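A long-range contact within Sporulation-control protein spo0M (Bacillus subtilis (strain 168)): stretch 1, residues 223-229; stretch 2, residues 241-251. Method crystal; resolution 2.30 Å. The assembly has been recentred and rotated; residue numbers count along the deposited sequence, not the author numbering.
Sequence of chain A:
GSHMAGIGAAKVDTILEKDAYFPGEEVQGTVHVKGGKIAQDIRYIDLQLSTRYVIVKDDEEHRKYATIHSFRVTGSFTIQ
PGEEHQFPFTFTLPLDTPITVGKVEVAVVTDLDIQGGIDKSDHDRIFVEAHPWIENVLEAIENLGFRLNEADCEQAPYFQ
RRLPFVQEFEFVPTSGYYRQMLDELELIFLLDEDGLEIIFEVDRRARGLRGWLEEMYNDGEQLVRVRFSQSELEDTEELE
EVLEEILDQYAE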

# COMPACT_ATOMS: atom_id res chain seq x y z
N LEU A 223 -2.71 7.19 -19.02
CA LEU A 223 -1.87 6.10 -18.60
C LEU A 223 -2.62 4.81 -18.86
O LEU A 223 -3.82 4.72 -18.57
N VAL A 224 -1.95 3.82 -19.43
CA VAL A 224 -2.61 2.53 -19.66
C VAL A 224 -2.44 1.59 -18.48
O VAL A 224 -1.31 1.27 -18.08
N ARG A 225 -3.55 1.16 -17.90
CA ARG A 225 -3.49 0.32 -16.72
C ARG A 225 -4.37 -0.91 -16.87
O ARG A 225 -5.59 -0.79 -16.88
N VAL A 226 -3.77 -2.09 -16.93
CA VAL A 226 -4.53 -3.30 -17.25
C VAL A 226 -4.29 -4.48 -16.30
O VAL A 226 -3.14 -4.86 -16.05
N ARG A 227 -5.37 -5.07 -15.79
CA ARG A 227 -5.22 -6.26 -14.95
C ARG A 227 -5.32 -7.56 -15.75
O ARG A 227 -6.22 -7.72 -16.58
N PHE A 228 -4.38 -8.46 -15.52
CA PHE A 228 -4.37 -9.83 -16.02
C PHE A 228 -4.60 -10.80 -14.87
O PHE A 228 -4.10 -10.59 -13.75
N SER A 229 -5.30 -11.89 -15.13
CA SER A 229 -5.49 -12.90 -14.10
C SER A 229 -4.44 -13.97 -14.25
O SER A 229 -3.68 -13.96 -15.22
N GLU A 241 -0.36 -11.84 -27.63
CA GLU A 241 -1.23 -11.13 -28.57
C GLU A 241 -2.04 -10.07 -27.83
O GLU A 241 -2.32 -9.01 -28.40
N VAL A 242 -2.34 -10.32 -26.56
CA VAL A 242 -2.99 -9.29 -25.77
C VAL A 242 -2.06 -8.09 -25.61
O VAL A 242 -2.47 -6.93 -25.73
N LEU A 243 -0.78 -8.37 -25.37
CA LEU A 243 0.21 -7.31 -25.21
C LEU A 243 0.40 -6.53 -26.51
O LEU A 243 0.45 -5.29 -26.51
N GLU A 244 0.45 -7.25 -27.63
CA GLU A 244 0.51 -6.61 -28.97
C GLU A 244 -0.67 -5.64 -29.18
O GLU A 244 -0.50 -4.49 -29.62
N GLU A 245 -1.88 -6.11 -28.84
CA GLU A 245 -3.08 -5.26 -28.91
C GLU A 245 -3.00 -4.02 -28.02
O GLU A 245 -3.38 -2.92 -28.45
N ILE A 246 -2.57 -4.21 -26.77
CA ILE A 246 -2.42 -3.09 -25.84
C ILE A 246 -1.45 -2.05 -26.39
O ILE A 246 -1.73 -0.85 -26.35
N LEU A 247 -0.32 -2.52 -26.91
CA LEU A 247 0.69 -1.63 -27.48
C LEU A 247 0.21 -0.94 -28.76
O LEU A 247 0.72 0.13 -29.11
N ASP A 248 -0.79 -1.52 -29.45
CA ASP A 248 -1.21 -0.95 -30.73
C ASP A 248 -1.76 0.44 -30.56
O ASP A 248 -1.75 1.24 -31.50
N GLN A 249 -2.20 0.78 -29.36
CA GLN A 249 -2.78 2.10 -29.19
C GLN A 249 -1.75 3.20 -29.26
O GLN A 249 -2.11 4.38 -29.28
N TYR A 250 -0.47 2.82 -29.27
CA TYR A 250 0.63 3.78 -29.37
C TYR A 250 1.16 3.94 -30.82
O TYR A 250 1.99 4.82 -31.09
N ALA A 251 0.64 3.15 -31.76
CA ALA A 251 1.14 3.21 -33.14
C ALA A 251 0.73 4.54 -33.75
O ALA A 251 1.49 5.12 -34.54

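The helix of stretch 2 runs nearly antiparallel to strand 224-229 (159° between their directions, axes 10.8 Å apart at closest approach), and side chains meet between them. Glu 241 lies out of reach; the first contact is Val 242 (t), whose CA-to-CB bond points toward the strand and whose CG1 lies 3.6 Å from CE2 of Phe 228. Leu 243 (m, t) has its CA-to-CB bond sideways to the strand, yet its end comes nearer: CD2 is 3.8 Å from CZ of Phe 228.

Ile 246 (m, t) points toward the strand and meets three residues. Its CD1 sits 3.7 Å from CZ of Phe 228 and 4.2 Å from CG1 of Val 226, while its CG2 is 3.9 Å from CG1 of Val 224. The alternation of the strand explains this series: Val 224 (t), Val 226 (t) and Phe 228 (m) point toward the helix, whereas Arg 225 and Arg 227 do not reach it.

Past Leu 247 and Asp 248, Gln 249 (chi1 p) folds back so that NE2 donates to O of Ile 246 at 3.2 Å; its OE1 is 3.2 Å from CG2 of Val 224. Tyr 250 (m) has a sideways CA-to-CB bond, but its OH comes to 3.1 Å from CG2 of Val 224. No hydrogen bond crosses the interface, which buries 289 Å² in total.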

# COMPACT_ATOMS: atom_id res chain seq x y z
CB LEU A 223 -1.53 6.27 -17.12
CG LEU A 223 -0.67 5.27 -16.38
CD1 LEU A 223 0.04 6.03 -15.29
CD2 LEU A 223 -1.57 4.23 -15.80
CB VAL A 224 -2.10 1.88 -20.93
CG1 VAL A 224 -2.71 0.50 -21.09
CG2 VAL A 224 -2.46 2.76 -22.11
CB ARG A 225 -3.88 1.14 -15.48
CG ARG A 225 -3.36 0.56 -14.19
CD ARG A 225 -3.37 1.58 -13.07
NE ARG A 225 -3.34 0.90 -11.78
CZ ARG A 225 -3.16 1.50 -10.61
NH1 ARG A 225 -2.98 2.81 -10.55
NH2 ARG A 225 -3.16 0.78 -9.49
CB VAL A 226 -4.20 -3.78 -18.70
CG1 VAL A 226 -4.80 -5.16 -18.96
CG2 VAL A 226 -4.68 -2.75 -19.74
CB ARG A 227 -6.27 -6.27 -13.83
CG ARG A 227 -6.41 -7.64 -13.20
CD ARG A 227 -7.06 -7.58 -11.84
NE ARG A 227 -6.62 -8.72 -11.05
CZ ARG A 227 -5.62 -8.67 -10.18
NH1 ARG A 227 -5.00 -7.52 -9.96
NH2 ARG A 227 -5.26 -9.75 -9.51
CB PHE A 228 -3.02 -10.18 -16.67
CG PHE A 228 -2.69 -9.37 -17.89
CD1 PHE A 228 -2.37 -8.02 -17.79
CD2 PHE A 228 -2.64 -9.97 -19.14
CE1 PHE A 228 -2.05 -7.28 -18.92
CE2 PHE A 228 -2.31 -9.23 -20.27
CZ PHE A 228 -2.02 -7.90 -20.15
CB SER A 229 -6.86 -13.55 -14.20
OG SER A 229 -6.82 -14.54 -15.22
CB GLU A 241 -2.17 -12.07 -29.33
CG GLU A 241 -1.66 -13.48 -29.59
CD GLU A 241 -2.63 -14.29 -30.45
OE1 GLU A 241 -3.37 -13.67 -31.27
OE2 GLU A 241 -2.67 -15.54 -30.30
CB VAL A 242 -3.43 -9.82 -24.38
CG1 VAL A 242 -3.91 -8.68 -23.49
CG2 VAL A 242 -4.51 -10.88 -24.53
CB LEU A 243 1.53 -7.92 -24.70
CG LEU A 243 1.36 -8.45 -23.27
CD1 LEU A 243 2.54 -9.26 -22.81
CD2 LEU A 243 1.04 -7.32 -22.29
CB GLU A 244 0.54 -7.70 -30.05
CG GLU A 244 0.96 -7.22 -31.44
CD GLU A 244 1.05 -8.36 -32.46
OE1 GLU A 244 0.21 -9.29 -32.41
OE2 GLU A 244 2.02 -8.38 -33.24
CB GLU A 245 -4.35 -6.04 -28.54
CG GLU A 245 -5.64 -5.27 -28.88
CD GLU A 245 -6.88 -6.14 -29.02
OE1 GLU A 245 -6.74 -7.39 -29.07
OE2 GLU A 245 -8.00 -5.58 -29.07
CB ILE A 246 -1.93 -3.56 -24.43
CG1 ILE A 246 -2.96 -4.50 -23.81
CG2 ILE A 246 -1.72 -2.35 -23.54
CD1 ILE A 246 -2.55 -5.13 -22.48
CB LEU A 247 1.99 -2.37 -27.76
CG LEU A 247 2.70 -2.97 -26.56
CD1 LEU A 247 3.96 -3.69 -27.00
CD2 LEU A 247 2.99 -1.89 -25.52
CB ASP A 248 -2.26 -1.83 -31.42
CG ASP A 248 -2.83 -1.19 -32.70
OD1 ASP A 248 -2.16 -1.27 -33.76
OD2 ASP A 248 -3.94 -0.60 -32.66
CB GLN A 249 -3.52 2.17 -27.88
CG GLN A 249 -2.59 2.13 -26.68
CD GLN A 249 -3.36 2.24 -25.41
OE1 GLN A 249 -3.72 3.35 -25.00
NE2 GLN A 249 -3.64 1.10 -24.77
CB TYR A 250 1.80 3.34 -28.46
CG TYR A 250 1.46 3.30 -26.98
CD1 TYR A 250 1.18 4.47 -26.28
CD2 TYR A 250 1.40 2.09 -26.30
CE1 TYR A 250 0.84 4.44 -24.95
CE2 TYR A 250 1.07 2.04 -24.94
CZ TYR A 250 0.79 3.23 -24.28
OH TYR A 250 0.46 3.23 -22.95
CB ALA A 251 0.62 2.05 -33.99